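Local coordinates for BH0493 protein (Bacillus halodurans C-125, PDB 2QEE) that binds zinc and is a putative member of the amidohydrolase superfamily, its exact reaction not established, at residues N20-V24 against L136-S140; D26-L31 against H355-L361; H30-P34 against V142-N146; Q129-L134 against L361-I365; H168-D174 against P219-S225. The contacts are given in a common frame with arbitrary orientation. Where two conformers were deposited one is given. Residues are numbered along the deposited sequence.

Contact 1: N20-V24 against L136-S140; sequences NNQPV and LANVS
A single parallel beta bridge, Val24 with Val139, joins the starts of two neighbouring strands, each following a helix, as expected for the first two strands of an amidohydrolase barrel. Segment 20-24 leaves its helix at Gln22 and is extended from there (Val24 phi/psi -91/135). Segment 136-140 ends its helix in a Schellman motif, with Asn138 at positive phi (48/52) before extended Val139. Pro23 lies beside Asn138 and Val24 beside Val139, CA atoms 5.2 and 4.4 Å apart. Two backbone bonds fix this register: Val24 N donates to Asn138 O (2.9 Å), and Ser140 N to Val24 O (2.9 Å). With chi1 t, the Asn138 amide reaches the end of helix 8-21, where its ND2 donates to Asn20 O and Asn21 O, both at 3.0 Å. Lys372 NZ donates to Gln22 O and weakly to Asn20 O; Asn138 ND2 is 3.4 Å from Gln22 O but badly angled, so no bond forms. On one sheet face Val24 CB lies 4.0 Å from Val139 CG2, and both side chains touch Trp368. Pro23 O accepts from Gln22 NE2 (2.9 Å) and from a water (2.9 Å) that also donates to Ser140 OG at 2.7 Å.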
# COMPACT_ATOMS: atom_id res chain seq x y z
N ASN C 20 -26.37 2.79 -10.75
CA ASN C 20 -27.50 2.93 -9.82
C ASN C 20 -28.64 2.03 -10.19
O ASN C 20 -29.25 1.43 -9.30
CB ASN C 20 -27.94 4.38 -9.68
CG ASN C 20 -26.90 5.21 -8.90
OD1 ASN C 20 -26.09 4.65 -8.16
ND2 ASN C 20 -26.95 6.54 -9.04
N ASN C 21 -28.93 1.90 -11.48
CA ASN C 21 -30.04 1.10 -11.95
C ASN C 21 -29.83 -0.41 -12.07
O ASN C 21 -30.81 -1.18 -12.21
CB ASN C 21 -30.48 1.63 -13.33
CG ASN C 21 -31.10 2.98 -13.23
OD1 ASN C 21 -31.65 3.34 -12.19
ND2 ASN C 21 -31.01 3.77 -14.31
N GLN C 22 -28.57 -0.88 -12.02
CA GLN C 22 -28.30 -2.28 -12.23
C GLN C 22 -28.67 -3.02 -10.94
O GLN C 22 -28.13 -2.70 -9.88
CB GLN C 22 -26.80 -2.51 -12.48
CG GLN C 22 -26.36 -3.99 -12.36
CD GLN C 22 -27.05 -4.87 -13.42
OE1 GLN C 22 -27.25 -4.45 -14.57
NE2 GLN C 22 -27.41 -6.12 -13.04
N PRO C 23 -29.59 -4.00 -11.04
CA PRO C 23 -29.89 -4.76 -9.80
C PRO C 23 -28.67 -5.57 -9.38
O PRO C 23 -28.04 -6.25 -10.21
CB PRO C 23 -31.00 -5.71 -10.24
CG PRO C 23 -31.56 -5.12 -11.54
CD PRO C 23 -30.44 -4.40 -12.17
N VAL C 24 -28.39 -5.53 -8.10
CA VAL C 24 -27.23 -6.17 -7.55
C VAL C 24 -27.49 -7.61 -7.09
O VAL C 24 -28.48 -7.87 -6.39
CB VAL C 24 -26.74 -5.38 -6.35
CG1 VAL C 24 -25.55 -6.08 -5.69
CG2 VAL C 24 -26.32 -3.94 -6.82
N LEU C 136 -34.97 -0.24 -2.13
CA LEU C 136 -34.11 0.94 -1.89
C LEU C 136 -32.66 0.71 -2.25
O LEU C 136 -32.02 1.61 -2.86
CB LEU C 136 -34.17 1.41 -0.44
CG LEU C 136 -35.43 2.16 -0.05
CD1 LEU C 136 -35.45 2.28 1.48
CD2 LEU C 136 -35.48 3.51 -0.75
N ALA C 137 -32.12 -0.46 -1.90
CA ALA C 137 -30.74 -0.80 -2.21
C ALA C 137 -30.62 -1.38 -3.64
O ALA C 137 -29.51 -1.69 -4.09
CB ALA C 137 -30.16 -1.80 -1.16
N ASN C 138 -31.74 -1.56 -4.36
CA ASN C 138 -31.70 -2.22 -5.68
C ASN C 138 -30.90 -3.52 -5.69
O ASN C 138 -30.01 -3.74 -6.53
CB ASN C 138 -31.18 -1.26 -6.77
CG ASN C 138 -31.59 -1.69 -8.15
OD1 ASN C 138 -32.39 -2.63 -8.35
ND2 ASN C 138 -30.96 -1.05 -9.17
N VAL C 139 -31.23 -4.43 -4.74
CA VAL C 139 -30.60 -5.74 -4.68
C VAL C 139 -31.65 -6.81 -5.04
O VAL C 139 -32.71 -6.90 -4.39
CB VAL C 139 -30.04 -6.03 -3.28
CG1 VAL C 139 -29.62 -7.51 -3.14
CG2 VAL C 139 -28.85 -5.09 -2.98
N SER C 140 -31.35 -7.55 -6.09
CA SER C 140 -32.28 -8.56 -6.63
C SER C 140 -32.04 -9.91 -5.97
O SER C 140 -32.97 -10.78 -5.88
CB SER C 140 -32.08 -8.67 -8.13
OG SER C 140 -30.80 -9.19 -8.46
O HOH W 1 -28.54 -9.10 -9.93

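Contact 2: D26-L31 against H355-L361; sequences DMHTHL and HSDARVL. With ZN (zinc ion), chain T.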
# COMPACT_ATOMS: atom_id res chain seq x y z
N ASP C 26 -25.76 -9.76 -4.39
CA ASP C 26 -24.83 -9.47 -3.27
C ASP C 26 -24.34 -10.84 -2.84
O ASP C 26 -25.08 -11.61 -2.19
CB ASP C 26 -25.59 -8.76 -2.14
CG ASP C 26 -24.69 -8.28 -1.00
OD1 ASP C 26 -23.53 -8.76 -0.96
OD2 ASP C 26 -25.15 -7.44 -0.20
N MET C 27 -23.12 -11.19 -3.24
CA MET C 27 -22.77 -12.63 -3.21
C MET C 27 -22.18 -13.17 -1.92
O MET C 27 -21.74 -14.32 -1.89
CB MET C 27 -21.97 -13.13 -4.42
CG MET C 27 -20.72 -12.28 -4.82
SD MET C 27 -19.47 -12.36 -3.52
CE MET C 27 -18.86 -14.06 -3.64
N HIS C 28 -22.15 -12.33 -0.90
CA HIS C 28 -21.80 -12.83 0.44
C HIS C 28 -22.38 -11.88 1.48
O HIS C 28 -21.94 -10.72 1.56
CB HIS C 28 -20.27 -12.91 0.66
CG HIS C 28 -19.92 -13.31 2.06
ND1 HIS C 28 -20.32 -14.51 2.60
CD2 HIS C 28 -19.26 -12.65 3.05
CE1 HIS C 28 -19.90 -14.59 3.85
NE2 HIS C 28 -19.27 -13.47 4.16
N THR C 29 -23.37 -12.35 2.26
CA THR C 29 -23.96 -11.57 3.34
C THR C 29 -24.16 -12.51 4.52
O THR C 29 -24.06 -13.70 4.35
CB THR C 29 -25.34 -10.96 3.00
OG1 THR C 29 -26.37 -11.99 3.05
CG2 THR C 29 -25.38 -10.30 1.58
N HIS C 30 -24.59 -11.92 5.62
CA HIS C 30 -25.00 -12.68 6.82
C HIS C 30 -26.47 -12.42 7.06
O HIS C 30 -26.90 -12.30 8.20
CB HIS C 30 -24.15 -12.22 7.98
CG HIS C 30 -22.77 -12.74 7.90
ND1 HIS C 30 -22.43 -14.00 8.34
CD2 HIS C 30 -21.67 -12.24 7.30
CE1 HIS C 30 -21.15 -14.23 8.06
NE2 HIS C 30 -20.68 -13.18 7.42
N LEU C 31 -27.23 -12.21 5.99
CA LEU C 31 -28.67 -12.00 6.12
C LEU C 31 -29.41 -13.35 5.88
O LEU C 31 -28.85 -14.29 5.35
CB LEU C 31 -29.17 -10.98 5.08
CG LEU C 31 -28.46 -9.63 5.24
CD1 LEU C 31 -28.98 -8.72 4.10
CD2 LEU C 31 -28.79 -9.03 6.57
N HIS C 355 -19.09 -6.98 -2.27
CA HIS C 355 -20.19 -7.67 -1.58
C HIS C 355 -20.43 -6.84 -0.32
O HIS C 355 -19.56 -6.08 0.07
CB HIS C 355 -19.84 -9.11 -1.24
CG HIS C 355 -18.72 -9.29 -0.25
ND1 HIS C 355 -17.40 -9.11 -0.59
CD2 HIS C 355 -18.73 -9.62 1.07
CE1 HIS C 355 -16.63 -9.33 0.47
NE2 HIS C 355 -17.41 -9.65 1.49
N SER C 356 -21.58 -7.03 0.34
CA SER C 356 -21.86 -6.21 1.53
C SER C 356 -21.38 -6.82 2.83
O SER C 356 -21.08 -6.09 3.79
CB SER C 356 -23.36 -5.88 1.66
OG SER C 356 -24.10 -7.05 2.05
N ASP C 357 -21.40 -8.15 2.89
CA ASP C 357 -21.23 -8.84 4.16
C ASP C 357 -22.24 -8.31 5.22
O ASP C 357 -21.93 -8.26 6.40
CB ASP C 357 -19.83 -8.55 4.67
CG ASP C 357 -19.17 -9.74 5.05
OD1 ASP C 357 -19.83 -10.51 5.76
OD2 ASP C 357 -18.04 -9.91 4.57
N ALA C 358 -23.42 -7.84 4.77
CA ALA C 358 -24.39 -7.23 5.70
C ALA C 358 -24.78 -8.25 6.79
O ALA C 358 -25.13 -9.38 6.45
CB ALA C 358 -25.67 -6.78 4.96
N ARG C 359 -24.69 -7.82 8.05
CA ARG C 359 -25.26 -8.58 9.19
C ARG C 359 -26.64 -8.11 9.61
O ARG C 359 -27.39 -8.86 10.25
CB ARG C 359 -24.32 -8.50 10.39
CG ARG C 359 -23.05 -9.29 10.16
CD ARG C 359 -22.19 -9.29 11.41
NE ARG C 359 -21.16 -10.31 11.25
CZ ARG C 359 -21.26 -11.55 11.72
NH1 ARG C 359 -22.35 -11.91 12.41
NH2 ARG C 359 -20.28 -12.42 11.50
N VAL C 360 -26.95 -6.86 9.28
CA VAL C 360 -28.22 -6.24 9.65
C VAL C 360 -28.84 -5.81 8.33
O VAL C 360 -28.17 -5.17 7.50
CB VAL C 360 -28.02 -5.04 10.56
CG1 VAL C 360 -29.36 -4.33 10.85
CG2 VAL C 360 -27.31 -5.46 11.89
N LEU C 361 -30.11 -6.18 8.14
CA LEU C 361 -30.79 -5.99 6.85
C LEU C 361 -30.57 -4.61 6.23
O LEU C 361 -30.15 -4.53 5.08
CB LEU C 361 -32.31 -6.17 7.01
CG LEU C 361 -33.17 -5.99 5.75
CD1 LEU C 361 -32.78 -6.91 4.61
CD2 LEU C 361 -34.62 -6.21 6.21
ZN ZN T . -18.98 -12.45 6.11
O HOH W 2 -29.33 -10.91 9.65
O HOH W 3 -26.56 -11.32 11.14
O HOH W 4 -17.32 -12.68 6.77
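This is a buried metal-site contact between two loops, one following strand 24-26 and the other leading into helix 363-388, near the centre of the chain. Zinc ties them together: His28 NE2 (2.2 Å), His30 NE2 (2.3 Å), Asp357 OD1 (2.1 Å) and a water (1.8 Å) surround it. Backbone bonds set the loops side by side, Asp357 N to His28 O (2.9 Å) and His30 N to Ala358 O (2.7 Å). Deeper in, the Asp26 carboxylate takes Ser356 N on OD1 (2.9 Å) and Ser356 OG on OD2 (2.5 Å), while Ser356 OG accepts from Ala358 N in an ST turn. His355 NE2 donates to Asp357 OD2 (3.2 Å), holding the oxygen that does not bind the metal. On the outer side the Arg359 guanidinium stacks flat on the His30 ring, centres 4.3 Å apart. Leu31 seals the far end, its CD1 lying 3.9 Å from Ala358 CB and 4.2 Å from Leu361 CD1. The His-X-His pair after the first strand, joined by a late aspartate, is the signature metal site of the amidohydrolase superfamily.

Contact 3: H30-P34 against V142-N146; sequences HLFSP and VVMTN. With ZN (zinc ion), chain T.
A weak hydrogen bond to sulfur, Ser33 N to Met144 SD at 3.7 Å (N-H...S angle 155°), marks this buried crossing. In segment 30-34, His30 (phi/psi -117/32) precedes extended Leu31-Ser33 (Leu31 -97/164, Phe32 -133/153); segment 142-146 runs off the strand 139-143 and stays extended. Their end-to-end directions differ by 104°, and the CA atoms come closest at His30 and Thr145, 5.3 Å apart. Met144, in the m, t, m rotamer, lies along the loop: its CG is 3.3 Å from Leu31 O, and its SD is 3.8 Å from Phe32 CA and 4.1 Å from Phe32 CD1, an oblique Met-aromatic contact. Phe32 (chi1 m) brings CE1 to 3.4 Å from Thr145 O and presents a ring edge to Asn146 ND2, while Asn146 OD1 accepts from Ala170 N. Leu31 CB meets Val142 CG1 at 4.2 Å. A water bridges the backbones, donating to Leu31 O (2.8 Å) and accepting from Thr145 N (2.8 Å). Thr145 OG1, hydrogen-bonded to Thr29 O, lies over one face of the His30 ring, 3.7 Å from CE1. His30 NE2 binds zinc at 2.3 Å, so the contact backs the second histidine of the His-X-His metal site found in amidohydrolases.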
# COMPACT_ATOMS: atom_id res chain seq x y z
N HIS C 30 -24.59 -11.92 5.62
CA HIS C 30 -25.00 -12.68 6.82
C HIS C 30 -26.47 -12.42 7.06
O HIS C 30 -26.90 -12.30 8.20
CB HIS C 30 -24.15 -12.22 7.98
CG HIS C 30 -22.77 -12.74 7.90
ND1 HIS C 30 -22.43 -14.00 8.34
CD2 HIS C 30 -21.67 -12.24 7.30
CE1 HIS C 30 -21.15 -14.23 8.06
NE2 HIS C 30 -20.68 -13.18 7.42
N LEU C 31 -27.23 -12.21 5.99
CA LEU C 31 -28.67 -12.00 6.12
C LEU C 31 -29.41 -13.35 5.88
O LEU C 31 -28.85 -14.29 5.35
CB LEU C 31 -29.17 -10.98 5.08
CG LEU C 31 -28.46 -9.63 5.24
CD1 LEU C 31 -28.98 -8.72 4.10
CD2 LEU C 31 -28.79 -9.03 6.57
N PHE C 32 -30.69 -13.42 6.29
CA PHE C 32 -31.47 -14.64 6.00
C PHE C 32 -32.86 -14.31 5.41
O PHE C 32 -33.38 -13.24 5.67
CB PHE C 32 -31.69 -15.44 7.31
CG PHE C 32 -30.41 -15.92 7.94
CD1 PHE C 32 -29.84 -17.13 7.57
CD2 PHE C 32 -29.77 -15.13 8.91
CE1 PHE C 32 -28.62 -17.58 8.16
CE2 PHE C 32 -28.53 -15.56 9.50
CZ PHE C 32 -27.97 -16.78 9.12
N SER C 33 -33.42 -15.23 4.63
CA SER C 33 -34.80 -15.09 4.14
C SER C 33 -35.64 -14.86 5.39
O SER C 33 -35.41 -15.50 6.40
CB SER C 33 -35.25 -16.40 3.49
OG SER C 33 -36.45 -16.26 2.76
N PRO C 34 -36.59 -13.92 5.32
CA PRO C 34 -37.35 -13.49 6.47
C PRO C 34 -38.17 -14.63 7.06
O PRO C 34 -38.43 -14.59 8.25
CB PRO C 34 -38.24 -12.35 5.91
CG PRO C 34 -38.25 -12.53 4.44
CD PRO C 34 -36.93 -13.17 4.09
N VAL C 142 -29.69 -12.07 -2.80
CA VAL C 142 -28.84 -12.05 -1.62
C VAL C 142 -28.31 -13.46 -1.40
O VAL C 142 -29.10 -14.44 -1.37
CB VAL C 142 -29.69 -11.59 -0.37
CG1 VAL C 142 -28.97 -11.89 0.95
CG2 VAL C 142 -29.99 -10.08 -0.46
N VAL C 143 -26.98 -13.59 -1.29
CA VAL C 143 -26.41 -14.89 -0.89
C VAL C 143 -26.23 -14.86 0.61
O VAL C 143 -25.58 -13.95 1.19
CB VAL C 143 -25.13 -15.25 -1.63
CG1 VAL C 143 -24.61 -16.59 -1.15
CG2 VAL C 143 -25.36 -15.31 -3.18
N MET C 144 -26.78 -15.90 1.25
CA MET C 144 -26.70 -16.02 2.70
C MET C 144 -25.40 -16.68 3.12
O MET C 144 -24.64 -17.21 2.27
CB MET C 144 -27.91 -16.92 3.16
CG MET C 144 -29.28 -16.29 2.79
SD MET C 144 -30.63 -17.37 3.51
CE MET C 144 -30.51 -18.72 2.38
N THR C 145 -25.18 -16.75 4.44
CA THR C 145 -24.16 -17.61 5.04
C THR C 145 -24.90 -18.65 5.94
O THR C 145 -25.48 -18.26 6.94
CB THR C 145 -23.21 -16.77 5.90
OG1 THR C 145 -22.44 -15.93 5.01
CG2 THR C 145 -22.27 -17.67 6.66
N ASN C 146 -24.90 -19.90 5.49
CA ASN C 146 -25.73 -20.95 6.12
C ASN C 146 -24.86 -21.97 6.81
O ASN C 146 -24.10 -22.73 6.18
CB ASN C 146 -26.62 -21.56 5.04
CG ASN C 146 -27.48 -20.51 4.36
OD1 ASN C 146 -27.24 -20.18 3.21
ND2 ASN C 146 -28.43 -19.92 5.10
ZN ZN T . -18.98 -12.45 6.11
O HOH W 5 -26.64 -15.51 6.49
O HOH W 4 -17.32 -12.68 6.77

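Contact 4: Q129-L134 against L361-I365; sequences QVDTVL and LEQLI
Segment 129-134 is regular alpha helix, with Val133 N bonded to Gln129 O (2.8 Å) and Leu134 N to Val130 O (2.9 Å). Segment 361-365 leads into helix 363-388; Leu364 N reaches Leu361 O (3.2 Å) and Ile365 N reaches Glu362 O (2.9 Å), both bonds spanning three residues, a tighter turn than the alpha-helical bonds of 129-134. The CA atoms approach most closely at Val133 and Glu362, 6.1 Å apart, and at Val130 and Leu361, 7.2 Å. Val133 (chi1 t) is the central side chain: its CG1 is 3.5 Å from Leu361 O, 3.9 Å from Leu364 CB and 4.3 Å from Ile365 CG1. Leu361 (t, p) sends CD2 to 3.7 Å from Val130 CG2, and Leu134 CD2 meets Leu364 CD1 at 3.4 Å. At one end of this apolar interface Gln129 NE2 donates to Glu362 OE2 (2.7 Å); Glu362 OE1 accepts from Asp43 N. Helices 114-122 and 44-48 cover the Gln129-Glu362 end, and Leu134 packs on Val139 and Val142 of the strand that follows its helix.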
# COMPACT_ATOMS: atom_id res chain seq x y z
N GLN C 129 -40.09 -5.14 5.65
CA GLN C 129 -38.80 -4.42 5.70
C GLN C 129 -37.87 -4.96 4.64
O GLN C 129 -37.11 -4.19 4.02
CB GLN C 129 -38.15 -4.43 7.10
CG GLN C 129 -36.86 -3.56 7.22
CD GLN C 129 -37.10 -2.04 7.04
OE1 GLN C 129 -38.14 -1.61 6.50
NE2 GLN C 129 -36.11 -1.22 7.47
N VAL C 130 -37.85 -6.27 4.48
CA VAL C 130 -37.08 -6.87 3.37
C VAL C 130 -37.52 -6.25 2.03
O VAL C 130 -36.69 -5.83 1.22
CB VAL C 130 -37.16 -8.44 3.37
CG1 VAL C 130 -36.58 -9.01 2.12
CG2 VAL C 130 -36.40 -9.00 4.57
N ASP C 131 -38.83 -6.20 1.77
CA ASP C 131 -39.31 -5.58 0.53
C ASP C 131 -38.79 -4.15 0.37
O ASP C 131 -38.29 -3.79 -0.68
CB ASP C 131 -40.84 -5.60 0.49
CG ASP C 131 -41.38 -6.97 0.16
OD1 ASP C 131 -40.61 -7.87 -0.22
OD2 ASP C 131 -42.62 -7.14 0.25
N THR C 132 -38.96 -3.33 1.40
CA THR C 132 -38.50 -1.96 1.37
C THR C 132 -36.99 -1.89 1.10
O THR C 132 -36.54 -1.16 0.20
CB THR C 132 -38.79 -1.26 2.70
OG1 THR C 132 -40.22 -1.29 2.93
CG2 THR C 132 -38.35 0.19 2.62
N VAL C 133 -36.21 -2.64 1.89
CA VAL C 133 -34.75 -2.51 1.84
C VAL C 133 -34.18 -3.00 0.51
O VAL C 133 -33.32 -2.32 -0.06
CB VAL C 133 -34.05 -3.18 3.07
CG1 VAL C 133 -32.51 -3.33 2.85
CG2 VAL C 133 -34.32 -2.37 4.26
N LEU C 134 -34.66 -4.12 -0.02
CA LEU C 134 -34.11 -4.61 -1.28
C LEU C 134 -34.45 -3.66 -2.44
O LEU C 134 -33.66 -3.55 -3.41
CB LEU C 134 -34.65 -6.02 -1.60
CG LEU C 134 -34.22 -7.13 -0.62
CD1 LEU C 134 -34.64 -8.52 -1.18
CD2 LEU C 134 -32.75 -7.09 -0.39
N LEU C 361 -30.11 -6.18 8.14
CA LEU C 361 -30.79 -5.99 6.85
C LEU C 361 -30.57 -4.61 6.23
O LEU C 361 -30.15 -4.53 5.08
CB LEU C 361 -32.31 -6.17 7.01
CG LEU C 361 -33.17 -5.99 5.75
CD1 LEU C 361 -32.78 -6.91 4.61
CD2 LEU C 361 -34.62 -6.21 6.21
N GLU C 362 -30.79 -3.54 7.00
CA GLU C 362 -30.72 -2.16 6.43
C GLU C 362 -29.34 -1.77 5.91
O GLU C 362 -29.26 -0.84 5.08
CB GLU C 362 -31.14 -1.10 7.43
CG GLU C 362 -32.63 -1.13 7.78
CD GLU C 362 -33.02 -2.26 8.75
OE1 GLU C 362 -32.16 -2.97 9.29
OE2 GLU C 362 -34.24 -2.40 8.98
N GLN C 363 -28.31 -2.49 6.31
CA GLN C 363 -26.95 -2.21 5.84
C GLN C 363 -26.79 -2.38 4.31
O GLN C 363 -25.87 -1.82 3.70
CB GLN C 363 -25.95 -3.11 6.53
CG GLN C 363 -25.82 -2.83 8.03
CD GLN C 363 -24.95 -3.84 8.75
OE1 GLN C 363 -24.78 -4.97 8.32
NE2 GLN C 363 -24.40 -3.44 9.89
N LEU C 364 -27.65 -3.16 3.68
CA LEU C 364 -27.66 -3.23 2.21
C LEU C 364 -27.76 -1.84 1.64
O LEU C 364 -27.13 -1.57 0.59
CB LEU C 364 -28.85 -4.06 1.70
CG LEU C 364 -28.73 -5.52 2.04
CD1 LEU C 364 -30.00 -6.20 1.48
CD2 LEU C 364 -27.53 -6.12 1.35
N ILE C 365 -28.47 -0.94 2.31
CA ILE C 365 -28.67 0.41 1.75
C ILE C 365 -27.28 1.08 1.66
O ILE C 365 -26.85 1.48 0.57
CB ILE C 365 -29.61 1.27 2.61
CG1 ILE C 365 -31.01 0.64 2.58
CG2 ILE C 365 -29.73 2.73 2.02
CD1 ILE C 365 -32.05 1.36 3.51

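Contact 5: H168-D174 against P219-S225; sequences HAALRLD and PVYMAVS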
# COMPACT_ATOMS: atom_id res chain seq x y z
N HIS C 168 -30.31 -16.89 -1.56
CA HIS C 168 -29.62 -18.06 -2.01
C HIS C 168 -28.73 -18.58 -0.91
O HIS C 168 -28.18 -17.82 -0.13
CB HIS C 168 -28.79 -17.80 -3.27
CG HIS C 168 -29.58 -17.13 -4.37
ND1 HIS C 168 -30.18 -17.84 -5.39
CD2 HIS C 168 -29.92 -15.83 -4.55
CE1 HIS C 168 -30.82 -16.99 -6.19
NE2 HIS C 168 -30.69 -15.77 -5.70
N ALA C 169 -28.60 -19.89 -0.83
CA ALA C 169 -27.77 -20.52 0.23
C ALA C 169 -26.30 -20.56 -0.11
O ALA C 169 -25.90 -20.77 -1.27
CB ALA C 169 -28.25 -21.99 0.50
N ALA C 170 -25.47 -20.50 0.94
CA ALA C 170 -24.07 -20.84 0.80
C ALA C 170 -23.65 -21.62 2.05
O ALA C 170 -24.00 -21.19 3.14
CB ALA C 170 -23.17 -19.57 0.66
N LEU C 171 -22.97 -22.73 1.86
CA LEU C 171 -22.69 -23.71 2.93
C LEU C 171 -21.42 -23.26 3.65
O LEU C 171 -20.35 -23.39 3.06
CB LEU C 171 -22.51 -25.12 2.32
CG LEU C 171 -22.20 -26.30 3.26
CD1 LEU C 171 -23.21 -26.32 4.44
CD2 LEU C 171 -22.22 -27.60 2.45
N ARG C 172 -21.57 -22.75 4.87
CA ARG C 172 -20.45 -22.26 5.70
C ARG C 172 -19.85 -23.45 6.44
O ARG C 172 -20.58 -24.16 7.16
CB ARG C 172 -20.93 -21.17 6.67
CG ARG C 172 -19.84 -20.65 7.61
CD ARG C 172 -20.39 -19.88 8.78
NE ARG C 172 -19.30 -19.20 9.49
CZ ARG C 172 -18.69 -19.72 10.55
NH1 ARG C 172 -19.09 -20.89 11.00
NH2 ARG C 172 -17.70 -19.06 11.15
N LEU C 173 -18.55 -23.65 6.30
CA LEU C 173 -17.91 -24.87 6.85
C LEU C 173 -16.82 -24.66 7.92
O LEU C 173 -16.14 -25.64 8.25
CB LEU C 173 -17.38 -25.72 5.71
CG LEU C 173 -18.43 -26.33 4.75
CD1 LEU C 173 -17.76 -27.01 3.59
CD2 LEU C 173 -19.40 -27.25 5.53
N ASP C 174 -16.71 -23.47 8.50
CA ASP C 174 -15.65 -23.15 9.48
C ASP C 174 -15.53 -24.25 10.59
O ASP C 174 -14.44 -24.74 10.84
CB ASP C 174 -15.84 -21.76 10.08
CG ASP C 174 -15.67 -20.66 9.01
OD1 ASP C 174 -16.06 -20.90 7.88
OD2 ASP C 174 -15.13 -19.60 9.29
N PRO C 219 -26.52 -25.06 -2.24
CA PRO C 219 -25.70 -23.85 -2.05
C PRO C 219 -25.05 -23.46 -3.37
O PRO C 219 -24.70 -24.32 -4.20
CB PRO C 219 -24.63 -24.34 -1.04
CG PRO C 219 -24.43 -25.80 -1.39
CD PRO C 219 -25.87 -26.26 -1.67
N VAL C 220 -24.84 -22.15 -3.56
CA VAL C 220 -24.08 -21.65 -4.69
C VAL C 220 -22.57 -21.82 -4.55
O VAL C 220 -21.84 -21.83 -5.53
CB VAL C 220 -24.49 -20.15 -5.00
CG1 VAL C 220 -25.97 -20.14 -5.43
CG2 VAL C 220 -24.29 -19.30 -3.84
N TYR C 221 -22.09 -21.92 -3.31
CA TYR C 221 -20.70 -22.26 -3.03
C TYR C 221 -20.62 -22.76 -1.59
O TYR C 221 -21.58 -22.58 -0.81
CB TYR C 221 -19.72 -21.05 -3.30
CG TYR C 221 -20.04 -19.76 -2.56
CD1 TYR C 221 -19.69 -19.62 -1.20
CD2 TYR C 221 -20.63 -18.65 -3.22
CE1 TYR C 221 -19.98 -18.43 -0.45
CE2 TYR C 221 -20.91 -17.44 -2.52
CZ TYR C 221 -20.59 -17.35 -1.13
OH TYR C 221 -20.83 -16.17 -0.45
N MET C 222 -19.51 -23.41 -1.28
CA MET C 222 -19.11 -23.76 0.10
C MET C 222 -18.02 -22.78 0.54
O MET C 222 -17.14 -22.45 -0.27
CB MET C 222 -18.51 -25.17 0.10
CG MET C 222 -19.61 -26.25 -0.21
SD MET C 222 -18.93 -27.95 -0.17
CE MET C 222 -18.16 -28.10 -1.79
N ALA C 223 -18.05 -22.35 1.79
CA ALA C 223 -17.14 -21.26 2.19
C ALA C 223 -16.44 -21.58 3.50
O ALA C 223 -17.01 -22.28 4.37
CB ALA C 223 -17.93 -20.01 2.37
N VAL C 224 -15.29 -20.92 3.69
CA VAL C 224 -14.58 -20.99 4.99
C VAL C 224 -13.78 -19.70 5.14
O VAL C 224 -13.43 -19.09 4.11
CB VAL C 224 -13.68 -22.22 5.05
CG1 VAL C 224 -12.51 -22.17 4.00
CG2 VAL C 224 -13.13 -22.41 6.49
N SER C 225 -13.62 -19.26 6.39
CA SER C 225 -12.69 -18.18 6.72
C SER C 225 -11.46 -18.78 7.36
O SER C 225 -11.55 -19.77 8.16
CB SER C 225 -13.32 -17.12 7.62
OG SER C 225 -13.60 -17.61 8.92
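The shortest polar link is Ser225 OG to Asp174 OD2, 2.5 Å. The same carboxylate also faces the Ser225 backbone, with N to OD2 at 3.3 Å and a weak bond from N to OD1 at 3.3 Å, so Asp174, in the first turn of its helix, carries the link between the segments on to Ser225, past the last backbone bond, Leu173 N to Ala223 O (2.8 Å). Arg172 NH2 lies 3.2 Å from Asp174 OD2, a purely electrostatic pairing since no N-H points at the oxygen; Arg172 NH1 has its own salt bridge to Asp147. That last bond closes a parallel ladder: Val220 N to Ala169 O (2.9 Å), Leu171 N to Tyr221 O (3.0 Å) and Ala223 N to Leu171 O (2.8 Å) precede it, with Leu171 bridged to Met222 and Arg172 to Ala223. On the Leu171 and Met222 face, Leu171 CD2 meets Met222 CG and Leu173 CD1 meets Met222 CB, each at 4.0 Å, and helix 200-217 covers Leu171 and Leu173. Toward the start of the ladder, Ala170 CB sits over the Tyr221 ring in a CH-pi contact, 3.9 Å from its centroid. Tyr221 OH bonds Met27 O and the side chain touches His28, a zinc ligand. Strand 171-172 and strand 222-226 are parallel neighbours connected through helices, the last of them 200-217: a beta-alpha-beta crossover, the repeating unit of the barrel expected for this family.

In the fold
Contact 1 is partly buried, with exposed helix-end residues, whereas contacts 2 to 5 are buried, contact 2 lying nearest the chain's centre. Contacts 2 and 3 share His30, Leu31 and the zinc, their centres about 7 Å apart, and Thr29 ties them through Val143 O and Thr145 OG1. Contacts 1 and 3 both use strand 139-143, and contact 4 holds the helix just before it; Leu361 links contact 4 to contact 2. Contact 5 continues from contact 3 through backbone pairing of His168 with Val142 and Met144. Chemistry changes accordingly: strand pairing in 1 and 5, metal coordination in 2, sulfur and water contacts in 3, and mainly aliphatic packing in 4.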